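Local coordinates for pyruvate kinase (Pyrobaculum aerophilum, PDB 3QTG), which catalyses the last step of glycolysis, the transfer of phosphate from phosphoenolpyruvate to ADP that yields pyruvate and ATP, at residues A76-K82 and I197-S203; Q226-E232 and S247-A253; L23-D28 and K58-E62; I61-R65 and I193-D198; A205-V211 and E242-C246. All blocks are in the same frame, centred on the assembly; numbering follows the deposited sequence.

Contact 1 (A76-K82 and I197-S203)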
# COMPACT_ATOMS: atom_id res chain seq x y z
N ALA A 76 -27.89 -19.39 21.49
CA ALA A 76 -28.83 -18.38 21.05
C ALA A 76 -30.15 -19.04 20.65
O ALA A 76 -30.15 -20.06 19.95
CB ALA A 76 -28.26 -17.59 19.87
N VAL A 77 -31.25 -18.43 21.08
CA VAL A 77 -32.58 -18.77 20.57
C VAL A 77 -33.07 -17.67 19.66
O VAL A 77 -33.18 -16.50 20.07
CB VAL A 77 -33.59 -19.02 21.73
CG1 VAL A 77 -35.02 -19.17 21.19
CG2 VAL A 77 -33.19 -20.24 22.51
N ILE A 78 -33.38 -18.06 18.43
CA ILE A 78 -33.92 -17.19 17.40
C ILE A 78 -35.39 -17.58 17.11
O ILE A 78 -35.71 -18.75 16.88
CB ILE A 78 -33.09 -17.34 16.09
CG1 ILE A 78 -31.59 -17.10 16.37
CG2 ILE A 78 -33.62 -16.41 14.99
CD1 ILE A 78 -30.65 -17.87 15.44
N VAL A 79 -36.28 -16.61 17.11
CA VAL A 79 -37.63 -16.88 16.63
C VAL A 79 -37.79 -16.12 15.32
O VAL A 79 -37.44 -14.96 15.22
CB VAL A 79 -38.75 -16.55 17.68
CG1 VAL A 79 -38.57 -17.40 18.97
CG2 VAL A 79 -38.81 -15.05 18.00
N ASP A 80 -38.33 -16.81 14.32
CA ASP A 80 -38.50 -16.24 13.00
C ASP A 80 -39.98 -15.92 12.73
O ASP A 80 -40.83 -16.81 12.72
CB ASP A 80 -37.92 -17.18 11.94
CG ASP A 80 -37.64 -16.48 10.63
OD1 ASP A 80 -38.30 -15.44 10.36
OD2 ASP A 80 -36.76 -16.95 9.86
N LEU A 81 -40.28 -14.64 12.54
CA LEU A 81 -41.66 -14.22 12.32
C LEU A 81 -42.15 -14.51 10.90
O LEU A 81 -41.38 -14.45 9.92
CB LEU A 81 -41.85 -12.74 12.66
CG LEU A 81 -41.59 -12.28 14.09
CD1 LEU A 81 -41.55 -10.77 14.11
CD2 LEU A 81 -42.67 -12.81 15.01
N LYS A 82 -43.44 -14.82 10.82
CA LYS A 82 -44.09 -15.18 9.56
C LYS A 82 -44.06 -14.02 8.56
O LYS A 82 -43.76 -14.21 7.39
CB LYS A 82 -45.54 -15.66 9.83
CG LYS A 82 -46.25 -16.32 8.63
CD LYS A 82 -45.30 -17.28 7.86
CE LYS A 82 -46.02 -18.07 6.74
NZ LYS A 82 -45.15 -19.19 6.19
N ILE A 197 -35.68 -15.38 24.80
CA ILE A 197 -35.57 -15.17 23.35
C ILE A 197 -34.51 -14.11 22.98
O ILE A 197 -34.63 -12.93 23.35
CB ILE A 197 -36.93 -14.82 22.72
CG1 ILE A 197 -37.96 -15.92 23.01
CG2 ILE A 197 -36.77 -14.65 21.23
CD1 ILE A 197 -39.30 -15.61 22.47
N ASP A 198 -33.51 -14.55 22.24
CA ASP A 198 -32.30 -13.77 22.02
C ASP A 198 -32.36 -12.96 20.72
O ASP A 198 -31.84 -11.86 20.65
CB ASP A 198 -31.08 -14.70 22.07
CG ASP A 198 -31.06 -15.56 23.36
OD1 ASP A 198 -31.13 -14.97 24.47
OD2 ASP A 198 -30.97 -16.81 23.27
N TYR A 199 -33.02 -13.51 19.71
CA TYR A 199 -33.15 -12.84 18.41
C TYR A 199 -34.55 -13.01 17.87
O TYR A 199 -35.15 -14.07 18.02
CB TYR A 199 -32.19 -13.47 17.39
CG TYR A 199 -30.73 -13.18 17.65
CD1 TYR A 199 -30.07 -12.16 16.95
CD2 TYR A 199 -30.00 -13.92 18.59
CE1 TYR A 199 -28.72 -11.89 17.19
CE2 TYR A 199 -28.67 -13.65 18.83
CZ TYR A 199 -28.04 -12.63 18.13
OH TYR A 199 -26.71 -12.38 18.36
N VAL A 200 -35.05 -11.96 17.24
CA VAL A 200 -36.32 -11.98 16.53
C VAL A 200 -36.03 -11.65 15.07
O VAL A 200 -35.50 -10.58 14.77
CB VAL A 200 -37.31 -10.90 17.08
CG1 VAL A 200 -38.47 -10.64 16.11
CG2 VAL A 200 -37.81 -11.28 18.45
N ALA A 201 -36.36 -12.57 14.18
CA ALA A 201 -36.06 -12.37 12.77
C ALA A 201 -37.30 -11.85 12.01
O ALA A 201 -38.37 -12.45 12.08
CB ALA A 201 -35.49 -13.65 12.16
N ILE A 202 -37.14 -10.71 11.34
CA ILE A 202 -38.22 -10.01 10.62
C ILE A 202 -38.25 -10.46 9.17
O ILE A 202 -37.21 -10.44 8.49
CB ILE A 202 -37.97 -8.49 10.57
CG1 ILE A 202 -37.86 -7.89 11.95
CG2 ILE A 202 -39.10 -7.77 9.81
CD1 ILE A 202 -37.52 -6.42 11.90
N SER A 203 -39.44 -10.83 8.70
CA SER A 203 -39.65 -11.16 7.28
C SER A 203 -40.16 -9.98 6.47
O SER A 203 -41.00 -9.23 6.93
CB SER A 203 -40.59 -12.36 7.14
OG SER A 203 -40.02 -13.51 7.76
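V79 and I197 carry the apolar side of this parallel pair: V79 CG2 lies 3.8 Å from I197 CG2, the two side chains roughly perpendicular. With V79 CG1 anti to the carbonyl carbon (chi1 -60°), CG2 is left between N and C, where it also meets V200 CG2. L81 CD1 reaches V200 CG1 at 3.7 Å. On the other face I78 CG1 rests on Y199 CB at 3.8 Å, and A76 CB approaches Y199 CE2. The parallel ladder runs Y199 N to V77 O, V79 N to Y199 O, A201 N to V79 O and L81 N to A201 O. D198 OD2 takes V77 N through its anti lone pair at 2.7 Å, and V77 O also accepts D198 N. At the far end S203 OG donates to L81 O, 2.7 Å away. D80, a probable potassium ligand, pairs with R46 and K230, and S203 OG also meets K230 NZ. At the strands' C-terminal ends these four thus form a charged, hydrogen-bonded cluster, consistent with the active-site end of the barrel.

Contact 2 (Q226-E232 and S247-A253)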
# COMPACT_ATOMS: atom_id res chain seq x y z
N GLN A 226 -32.29 -8.96 20.04
CA GLN A 226 -31.65 -8.37 18.87
C GLN A 226 -32.60 -8.56 17.71
O GLN A 226 -33.26 -9.59 17.62
CB GLN A 226 -30.34 -9.09 18.55
CG GLN A 226 -29.28 -8.98 19.64
CD GLN A 226 -28.71 -7.58 19.71
OE1 GLN A 226 -28.90 -6.88 20.69
NE2 GLN A 226 -28.03 -7.16 18.66
N VAL A 227 -32.68 -7.58 16.82
CA VAL A 227 -33.54 -7.69 15.64
C VAL A 227 -32.73 -8.10 14.40
O VAL A 227 -31.84 -7.38 13.95
CB VAL A 227 -34.33 -6.39 15.39
CG1 VAL A 227 -35.18 -6.53 14.18
CG2 VAL A 227 -35.21 -6.10 16.60
N ALA A 228 -33.05 -9.28 13.88
CA ALA A 228 -32.39 -9.81 12.70
C ALA A 228 -33.27 -9.53 11.49
O ALA A 228 -34.48 -9.82 11.51
CB ALA A 228 -32.12 -11.30 12.87
N VAL A 229 -32.69 -8.92 10.46
CA VAL A 229 -33.44 -8.50 9.29
C VAL A 229 -33.11 -9.38 8.10
O VAL A 229 -31.98 -9.40 7.62
CB VAL A 229 -33.21 -7.03 8.95
CG1 VAL A 229 -33.93 -6.62 7.63
CG2 VAL A 229 -33.62 -6.12 10.14
N LYS A 230 -34.11 -10.13 7.63
CA LYS A 230 -33.95 -10.98 6.45
C LYS A 230 -34.04 -10.17 5.18
O LYS A 230 -34.90 -9.31 5.05
CB LYS A 230 -35.00 -12.09 6.45
CG LYS A 230 -35.03 -12.86 7.75
CD LYS A 230 -35.20 -14.35 7.52
CE LYS A 230 -36.59 -14.69 7.04
NZ LYS A 230 -37.58 -14.45 8.12
N ILE A 231 -33.11 -10.43 4.27
CA ILE A 231 -33.14 -9.81 2.95
C ILE A 231 -33.72 -10.87 2.00
O ILE A 231 -33.06 -11.88 1.70
CB ILE A 231 -31.74 -9.31 2.53
CG1 ILE A 231 -31.11 -8.47 3.67
CG2 ILE A 231 -31.80 -8.53 1.23
CD1 ILE A 231 -31.78 -7.11 3.95
N GLU A 232 -34.96 -10.64 1.58
CA GLU A 232 -35.81 -11.66 0.96
C GLU A 232 -36.29 -11.24 -0.43
O GLU A 232 -36.77 -12.08 -1.19
CB GLU A 232 -37.05 -11.94 1.83
CG GLU A 232 -36.83 -12.83 3.01
CD GLU A 232 -37.89 -12.65 4.09
OE1 GLU A 232 -38.48 -13.65 4.52
OE2 GLU A 232 -38.14 -11.51 4.50
N SER A 247 -30.32 -2.57 11.12
CA SER A 247 -30.45 -3.94 11.64
C SER A 247 -29.54 -4.21 12.85
O SER A 247 -28.60 -3.46 13.09
CB SER A 247 -30.05 -4.94 10.55
OG SER A 247 -30.79 -4.73 9.36
N ASP A 248 -29.82 -5.26 13.62
CA ASP A 248 -28.85 -5.74 14.60
C ASP A 248 -28.07 -6.91 13.99
O ASP A 248 -26.98 -7.21 14.43
CB ASP A 248 -29.52 -6.17 15.91
CG ASP A 248 -30.31 -5.03 16.56
OD1 ASP A 248 -29.98 -3.85 16.32
OD2 ASP A 248 -31.28 -5.31 17.29
N TYR A 249 -28.66 -7.55 12.99
CA TYR A 249 -28.14 -8.78 12.39
C TYR A 249 -28.81 -8.87 11.02
O TYR A 249 -30.00 -8.57 10.89
CB TYR A 249 -28.54 -9.97 13.24
CG TYR A 249 -27.60 -11.16 13.19
CD1 TYR A 249 -26.83 -11.51 14.31
CD2 TYR A 249 -27.47 -11.94 12.03
CE1 TYR A 249 -25.95 -12.59 14.28
CE2 TYR A 249 -26.58 -13.05 12.00
CZ TYR A 249 -25.83 -13.35 13.13
OH TYR A 249 -24.98 -14.42 13.14
N VAL A 250 -28.05 -9.27 10.00
CA VAL A 250 -28.56 -9.37 8.64
C VAL A 250 -28.57 -10.84 8.26
O VAL A 250 -27.69 -11.59 8.68
CB VAL A 250 -27.72 -8.54 7.61
CG1 VAL A 250 -28.30 -8.67 6.18
CG2 VAL A 250 -27.65 -7.05 8.02
N VAL A 251 -29.60 -11.25 7.51
CA VAL A 251 -29.79 -12.64 7.06
C VAL A 251 -30.06 -12.69 5.55
O VAL A 251 -31.00 -12.04 5.06
CB VAL A 251 -30.95 -13.31 7.83
CG1 VAL A 251 -31.00 -14.82 7.56
CG2 VAL A 251 -30.82 -13.06 9.32
N VAL A 252 -29.22 -13.40 4.80
CA VAL A 252 -29.49 -13.73 3.40
C VAL A 252 -30.44 -14.95 3.37
O VAL A 252 -30.04 -16.08 3.69
CB VAL A 252 -28.18 -14.02 2.58
CG1 VAL A 252 -28.49 -14.36 1.10
CG2 VAL A 252 -27.21 -12.87 2.67
N ALA A 253 -31.70 -14.70 3.03
CA ALA A 253 -32.72 -15.76 2.99
C ALA A 253 -32.78 -16.23 1.55
O ALA A 253 -33.50 -15.66 0.72
CB ALA A 253 -34.10 -15.24 3.50
O HOH W 1 -27.06 -8.68 16.64
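D248 and V227 hold each other by two bonds: V227 N gives a nearly straight bond (176°) to D248 OD2 at 2.7 Å, reaching it on the anti side and 26° out of the carboxylate plane, and D248 N returns one to V227 O. With chi1 at -58°, D248 CG stands beside its own backbone N, which turns OD2 back to the neighbouring strand; OD1 is left to a salt bridge with R215. With an alanine here, V227 N is likely to lose its acceptor and R215 this carboxylate mate. The parallel ladder continues through V229 N to Y249 O, V251 N to V229 O and I231 N to V251 O, and ends in a weak bond from A253 N to I231 O. A water bridges Q226 NE2 and D248 O, 2.7 Å from each, and NE2 lies 3.3 Å from D248 CB.

Apolar contacts take both faces: A228 CB meets Y249 CB at 3.8 Å on one, I231 CG1 meets V250 CG1 at 3.8 Å on the other. K230 runs alongside V251, its CG 4.1 Å from V251 CB, before bending away to D80 and S203. Beyond it, E232 CG touches A253 CB at 3.7 Å, and OE2 accepts from L204 N. These are neighbouring strands of the TIM barrel, whose C-terminal ends bring K230, the probable transition-state stabiliser, and E232, a probable magnesium ligand, to the active site.

Contact 3 (L23-D28 and K58-E62)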
# COMPACT_ATOMS: atom_id res chain seq x y z
N LEU A 23 -35.44 -25.95 14.68
CA LEU A 23 -36.11 -27.02 15.40
C LEU A 23 -37.48 -27.27 14.81
O LEU A 23 -38.22 -26.33 14.50
CB LEU A 23 -36.25 -26.66 16.88
CG LEU A 23 -34.98 -26.42 17.69
CD1 LEU A 23 -35.40 -26.08 19.12
CD2 LEU A 23 -34.02 -27.62 17.67
N GLY A 24 -37.82 -28.55 14.64
CA GLY A 24 -39.11 -28.93 14.08
C GLY A 24 -39.52 -30.30 14.56
O GLY A 24 -38.96 -30.79 15.55
N PRO A 25 -40.48 -30.95 13.86
CA PRO A 25 -40.89 -32.31 14.20
C PRO A 25 -39.74 -33.32 14.18
O PRO A 25 -39.72 -34.22 15.02
CB PRO A 25 -41.92 -32.65 13.12
CG PRO A 25 -42.46 -31.31 12.69
CD PRO A 25 -41.27 -30.42 12.72
N SER A 26 -38.78 -33.16 13.26
CA SER A 26 -37.63 -34.07 13.18
C SER A 26 -36.72 -34.02 14.40
O SER A 26 -36.04 -35.00 14.71
CB SER A 26 -36.80 -33.79 11.93
OG SER A 26 -37.55 -34.05 10.76
N THR A 27 -36.71 -32.88 15.09
CA THR A 27 -35.91 -32.76 16.31
C THR A 27 -36.72 -33.08 17.57
O THR A 27 -36.18 -33.58 18.56
CB THR A 27 -35.21 -31.37 16.42
OG1 THR A 27 -36.19 -30.34 16.24
CG2 THR A 27 -34.12 -31.21 15.34
N ASP A 28 -38.02 -32.78 17.53
CA ASP A 28 -38.94 -33.13 18.61
C ASP A 28 -38.86 -34.60 19.03
O ASP A 28 -38.91 -34.92 20.22
CB ASP A 28 -40.39 -32.80 18.21
CG ASP A 28 -40.65 -31.31 18.13
OD1 ASP A 28 -39.78 -30.52 18.56
OD2 ASP A 28 -41.73 -30.92 17.64
N LYS A 58 -42.59 -23.09 23.46
CA LYS A 58 -42.31 -23.19 24.89
C LYS A 58 -41.48 -24.43 25.24
O LYS A 58 -40.47 -24.31 25.94
CB LYS A 58 -43.62 -23.16 25.70
CG LYS A 58 -43.45 -22.99 27.20
CD LYS A 58 -44.79 -22.67 27.90
CE LYS A 58 -44.65 -22.66 29.41
NZ LYS A 58 -43.64 -21.66 29.90
N PHE A 59 -41.91 -25.59 24.76
CA PHE A 59 -41.26 -26.89 25.01
C PHE A 59 -39.89 -27.04 24.34
O PHE A 59 -38.99 -27.68 24.90
CB PHE A 59 -42.22 -28.04 24.61
CG PHE A 59 -41.55 -29.19 23.86
CD1 PHE A 59 -41.58 -29.24 22.46
CD2 PHE A 59 -40.92 -30.23 24.55
CE1 PHE A 59 -40.98 -30.30 21.76
CE2 PHE A 59 -40.30 -31.29 23.86
CZ PHE A 59 -40.33 -31.32 22.46
N ARG A 60 -39.73 -26.46 23.15
CA ARG A 60 -38.44 -26.51 22.44
C ARG A 60 -37.40 -25.64 23.16
O ARG A 60 -36.27 -26.08 23.41
CB ARG A 60 -38.61 -26.09 20.97
CG ARG A 60 -39.28 -27.16 20.10
CD ARG A 60 -39.84 -26.59 18.80
NE ARG A 60 -40.57 -27.61 18.02
CZ ARG A 60 -41.30 -27.35 16.94
NH1 ARG A 60 -41.40 -26.11 16.47
NH2 ARG A 60 -41.92 -28.33 16.30
N ILE A 61 -37.79 -24.42 23.50
CA ILE A 61 -36.96 -23.51 24.26
C ILE A 61 -36.55 -24.12 25.60
O ILE A 61 -35.37 -24.06 25.96
CB ILE A 61 -37.66 -22.14 24.45
CG1 ILE A 61 -37.76 -21.43 23.09
CG2 ILE A 61 -36.93 -21.29 25.52
CD1 ILE A 61 -38.19 -19.96 23.13
N GLU A 62 -37.50 -24.74 26.31
CA GLU A 62 -37.19 -25.44 27.58
C GLU A 62 -36.13 -26.54 27.42
O GLU A 62 -35.24 -26.68 28.25
CB GLU A 62 -38.47 -26.02 28.22
CG GLU A 62 -39.23 -25.05 29.12
CD GLU A 62 -40.68 -25.49 29.37
OE1 GLU A 62 -41.39 -25.75 28.37
OE2 GLU A 62 -41.11 -25.57 30.54
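R60 grips D28 side-on through a two-bond salt bridge: NE donates to D28 OD1 at 3.1 Å and NH2 to D28 OD2 at 2.9 Å, both bonds fairly straight. Both oxygens are met on their syn sides and lie close to the guanidinium plane, although the carboxylate is turned 31° against it. Two bonds to two different oxygens fix the rotation of both flat groups. The chain of R60 is extended from CG to NE, which carries the charge across to the short helix 25-28.

Nonpolar contact lies along the arginine stem, where L23 CD1 touches R60 CB at 3.7 Å, the two side chains sliding past each other in opposite directions. Separately, one face of the guanidinium is covered toward its rim by L23 O and G24 CA. The ring of F59 comes to the D28 carboxylate edge-on, with CE1 3.4 Å from D28 OD1; F59 CE1 and R60 NE reach this oxygen from directions about at right angles.

Within 23-28 the turn is held by G24 O, which accepts from T27 N, D28 N and T27 OG1; G24 is the N-cap residue of the helix. S26 OG is hydrogen-bonded to G328 O. The arrangement joins the loop and short helix after barrel strand 18-22 to the outer helix 54-71 of the TIM barrel.

Contact 4 (I61-R65 and I193-D198)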
# COMPACT_ATOMS: atom_id res chain seq x y z
N ILE A 61 -37.79 -24.42 23.50
CA ILE A 61 -36.96 -23.51 24.26
C ILE A 61 -36.55 -24.12 25.60
O ILE A 61 -35.37 -24.06 25.96
CB ILE A 61 -37.66 -22.14 24.45
CG1 ILE A 61 -37.76 -21.43 23.09
CG2 ILE A 61 -36.93 -21.29 25.52
CD1 ILE A 61 -38.19 -19.96 23.13
N GLU A 62 -37.50 -24.74 26.31
CA GLU A 62 -37.19 -25.44 27.58
C GLU A 62 -36.13 -26.54 27.42
O GLU A 62 -35.24 -26.68 28.25
CB GLU A 62 -38.47 -26.02 28.22
CG GLU A 62 -39.23 -25.05 29.12
CD GLU A 62 -40.68 -25.49 29.37
OE1 GLU A 62 -41.39 -25.75 28.37
OE2 GLU A 62 -41.11 -25.57 30.54
N ALA A 63 -36.24 -27.33 26.36
CA ALA A 63 -35.25 -28.37 26.06
C ALA A 63 -33.87 -27.76 25.74
O ALA A 63 -32.82 -28.32 26.10
CB ALA A 63 -35.73 -29.24 24.91
N VAL A 64 -33.88 -26.61 25.07
CA VAL A 64 -32.65 -25.89 24.74
C VAL A 64 -31.97 -25.39 26.02
O VAL A 64 -30.77 -25.61 26.22
CB VAL A 64 -32.95 -24.73 23.75
CG1 VAL A 64 -31.82 -23.67 23.72
CG2 VAL A 64 -33.24 -25.30 22.36
N ARG A 65 -32.75 -24.74 26.89
CA ARG A 65 -32.23 -24.13 28.13
C ARG A 65 -31.80 -25.18 29.15
O ARG A 65 -30.88 -24.95 29.95
CB ARG A 65 -33.26 -23.19 28.76
CG ARG A 65 -33.54 -21.94 27.93
CD ARG A 65 -32.24 -21.19 27.54
NE ARG A 65 -32.57 -20.01 26.74
CZ ARG A 65 -31.77 -19.43 25.85
NH1 ARG A 65 -30.56 -19.91 25.58
NH2 ARG A 65 -32.22 -18.36 25.20
N ILE A 193 -42.53 -15.95 27.78
CA ILE A 193 -41.17 -16.53 27.77
C ILE A 193 -40.14 -15.63 27.04
O ILE A 193 -39.11 -16.09 26.53
CB ILE A 193 -41.18 -17.99 27.22
CG1 ILE A 193 -41.76 -18.05 25.81
CG2 ILE A 193 -42.01 -18.89 28.16
CD1 ILE A 193 -41.30 -19.25 25.01
N ARG A 194 -40.44 -14.34 27.02
CA ARG A 194 -39.67 -13.36 26.28
C ARG A 194 -38.23 -13.21 26.76
O ARG A 194 -37.37 -12.75 26.00
CB ARG A 194 -40.37 -12.01 26.33
CG ARG A 194 -40.56 -11.50 27.74
CD ARG A 194 -41.08 -10.10 27.72
NE ARG A 194 -41.28 -9.56 29.07
CZ ARG A 194 -42.41 -9.72 29.75
NH1 ARG A 194 -43.41 -10.40 29.23
NH2 ARG A 194 -42.53 -9.19 30.96
N ASP A 195 -37.98 -13.56 28.02
CA ASP A 195 -36.64 -13.41 28.58
C ASP A 195 -35.68 -14.50 28.06
O ASP A 195 -34.46 -14.38 28.17
CB ASP A 195 -36.70 -13.33 30.12
CG ASP A 195 -37.08 -11.91 30.62
OD1 ASP A 195 -36.93 -10.93 29.84
OD2 ASP A 195 -37.51 -11.78 31.78
N ASN A 196 -36.26 -15.53 27.46
CA ASN A 196 -35.49 -16.62 26.88
C ASN A 196 -35.29 -16.51 25.37
O ASN A 196 -34.77 -17.43 24.75
CB ASN A 196 -36.15 -17.95 27.24
CG ASN A 196 -35.54 -18.58 28.46
OD1 ASN A 196 -34.33 -18.82 28.51
ND2 ASN A 196 -36.36 -18.86 29.47
N ILE A 197 -35.68 -15.38 24.80
CA ILE A 197 -35.57 -15.17 23.35
C ILE A 197 -34.51 -14.11 22.98
O ILE A 197 -34.63 -12.93 23.35
CB ILE A 197 -36.93 -14.82 22.72
CG1 ILE A 197 -37.96 -15.92 23.01
CG2 ILE A 197 -36.77 -14.65 21.23
CD1 ILE A 197 -39.30 -15.61 22.47
N ASP A 198 -33.51 -14.55 22.24
CA ASP A 198 -32.30 -13.77 22.02
C ASP A 198 -32.36 -12.96 20.72
O ASP A 198 -31.84 -11.86 20.65
CB ASP A 198 -31.08 -14.70 22.07
CG ASP A 198 -31.06 -15.56 23.36
OD1 ASP A 198 -31.13 -14.97 24.47
OD2 ASP A 198 -30.97 -16.81 23.27
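I61 lies over the 3-10 turn around 194-196 and its flanks, its CD1 resting 3.7 Å from I193 CD1 and 4.0 Å from I197 CG1, while CG2 touches N196 CB at 3.8 Å. I193 holds CG1 between its own N and C (chi1 58°), and from there CD1 meets the end of I61.

One helical turn on, R65 supplies the polar half. Its NE donates to N196 OD1 at 2.8 Å and its NH2 to N196 O at 2.8 Å, so that one residue is gripped at both amide side chain and backbone carbonyl. Neither bond is ideal: NE lies 32° from the plane of the side-chain carbonyl, and NH2 comes to N196 O from above its carbonyl plane. Helix 54-71 belongs to the outer layer of the TIM barrel, and 193-198 leads from helix 181-190 into strand 199-202, so these bonds fasten a strand's entry to a neighbouring helix. NH2 also makes the salt bridge to D198 OD2 at 2.8 Å, in the guanidinium plane and on the syn side of the oxygen but tilted out of the carboxylate plane; the same oxygen also accepts from V77 N. A leucine in place of R65 would probably leave N196 OD1 and N196 O without these donors and D198 without its positive partner from the helix. NH1 turns elsewhere, to E68 and to L75 O.

Contact 5 (A205-V211 and E242-C246)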
# COMPACT_ATOMS: atom_id res chain seq x y z
N ALA A 205 -39.27 -7.03 5.44
CA ALA A 205 -39.02 -5.61 5.68
C ALA A 205 -38.34 -5.00 4.46
O ALA A 205 -37.54 -5.66 3.78
CB ALA A 205 -38.15 -5.44 6.92
N LYS A 206 -38.67 -3.76 4.13
CA LYS A 206 -37.97 -3.11 3.00
C LYS A 206 -37.64 -1.64 3.26
O LYS A 206 -37.14 -0.95 2.37
CB LYS A 206 -38.72 -3.28 1.65
CG LYS A 206 -40.12 -2.68 1.60
CD LYS A 206 -40.80 -2.92 0.24
CE LYS A 206 -42.27 -2.48 0.28
NZ LYS A 206 -42.95 -2.56 -1.04
N SER A 207 -37.92 -1.18 4.47
CA SER A 207 -37.51 0.14 4.91
C SER A 207 -37.16 0.13 6.39
O SER A 207 -37.57 -0.76 7.14
CB SER A 207 -38.61 1.17 4.63
OG SER A 207 -39.70 0.97 5.50
N CYS A 208 -36.41 1.15 6.79
CA CYS A 208 -36.11 1.36 8.20
C CYS A 208 -37.36 1.50 9.06
O CYS A 208 -37.37 1.01 10.18
CB CYS A 208 -35.18 2.56 8.36
SG CYS A 208 -33.71 2.28 7.33
N LYS A 209 -38.41 2.12 8.52
CA LYS A 209 -39.68 2.29 9.23
C LYS A 209 -40.25 0.94 9.69
O LYS A 209 -40.71 0.81 10.84
CB LYS A 209 -40.72 3.05 8.38
CG LYS A 209 -41.96 3.50 9.18
CD LYS A 209 -43.04 4.16 8.31
CE LYS A 209 -44.22 4.66 9.18
NZ LYS A 209 -45.15 3.58 9.65
N ASP A 210 -40.23 -0.03 8.78
CA ASP A 210 -40.66 -1.41 9.05
C ASP A 210 -39.91 -2.05 10.22
O ASP A 210 -40.52 -2.66 11.10
CB ASP A 210 -40.45 -2.26 7.80
CG ASP A 210 -41.54 -2.06 6.75
OD1 ASP A 210 -42.65 -1.61 7.10
OD2 ASP A 210 -41.29 -2.38 5.57
N VAL A 211 -38.59 -1.90 10.22
CA VAL A 211 -37.73 -2.45 11.27
C VAL A 211 -38.02 -1.80 12.64
O VAL A 211 -38.18 -2.50 13.64
CB VAL A 211 -36.23 -2.34 10.88
CG1 VAL A 211 -35.35 -3.02 11.92
CG2 VAL A 211 -35.99 -2.96 9.52
N GLU A 242 -29.44 1.27 3.60
CA GLU A 242 -30.22 1.75 4.75
C GLU A 242 -30.76 0.64 5.62
O GLU A 242 -30.79 0.77 6.84
CB GLU A 242 -31.37 2.66 4.28
CG GLU A 242 -30.87 3.92 3.53
CD GLU A 242 -30.20 4.94 4.45
OE1 GLU A 242 -30.93 5.78 5.03
OE2 GLU A 242 -28.95 4.91 4.61
N LEU A 243 -31.17 -0.46 5.00
CA LEU A 243 -31.68 -1.60 5.75
C LEU A 243 -30.60 -2.25 6.61
O LEU A 243 -30.87 -2.66 7.74
CB LEU A 243 -32.29 -2.66 4.81
CG LEU A 243 -33.77 -2.51 4.43
CD1 LEU A 243 -34.16 -3.67 3.54
CD2 LEU A 243 -34.66 -2.47 5.66
N VAL A 244 -29.40 -2.39 6.05
CA VAL A 244 -28.29 -2.96 6.79
C VAL A 244 -28.01 -2.09 8.01
O VAL A 244 -27.94 -2.61 9.12
CB VAL A 244 -27.04 -3.18 5.90
CG1 VAL A 244 -25.79 -3.38 6.74
CG2 VAL A 244 -27.26 -4.37 4.95
N GLN A 245 -27.93 -0.77 7.81
CA GLN A 245 -27.59 0.15 8.90
C GLN A 245 -28.61 0.24 10.03
O GLN A 245 -28.26 0.68 11.14
CB GLN A 245 -27.23 1.54 8.35
CG GLN A 245 -25.98 1.50 7.50
CD GLN A 245 -25.60 2.85 6.94
OE1 GLN A 245 -24.99 3.67 7.62
NE2 GLN A 245 -25.95 3.08 5.68
N CYS A 246 -29.84 -0.19 9.80
CA CYS A 246 -30.82 -0.18 10.88
C CYS A 246 -31.08 -1.54 11.53
O CYS A 246 -31.93 -1.64 12.41
CB CYS A 246 -32.12 0.49 10.44
SG CYS A 246 -33.13 -0.58 9.48
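C208, in the first turn of helix 208-220, and L243, near the end of helix 240-245, bring their backbones to 5.9 Å between CA atoms, and side chains make the contact, partly against backbone atoms. C208 SG lies 3.6 Å from C246 SG, too far for a disulfide, and 3.3 Å from E242 O. C246 holds its sulfur between its own N and C (chi1 79°), which turns SG to both C208 and V211, where CG2 is 3.7 Å away. V211 CG1 touches C246 O at 3.7 Å. L243 lies against the backbone of K206 and S207 just ahead of the helix: CD2 meets S207 C at 3.7 Å and CD1 meets K206 CA at 3.9 Å. S207 is the N-cap, its hydroxyl accepting weakly from D210 N. The two helices lie on the outside of the barrel, V211 packing on V227 and V229 of strand 226-231, L243 on I231, and V244 touching V250 of strand 249-253.

In the fold
From the N terminus, contact 3 comes first, closing the loop between 23-28 and helix 54-71, which contact 4 uses again, sharing I61 and E62. Contact 4 reaches far along the chain to 193-198, across the excursion that holds the six-stranded mixed sheet. Contact 1 crosses it, since strand 76-80 lies inside that span and 197-203 begins on its last residues, I197 and D198. Contacts 5 and 2 cross likewise: 205-211, 226-232, 242-246 and 247-253 alternate. Contacts 1 and 2 are pairs within four consecutive barrel strands, 76-80, 199-202, 226-231 and 249-253, joined by D80 and S203 to K230, and contacts 3, 4 and 5 add the outer helices and loops.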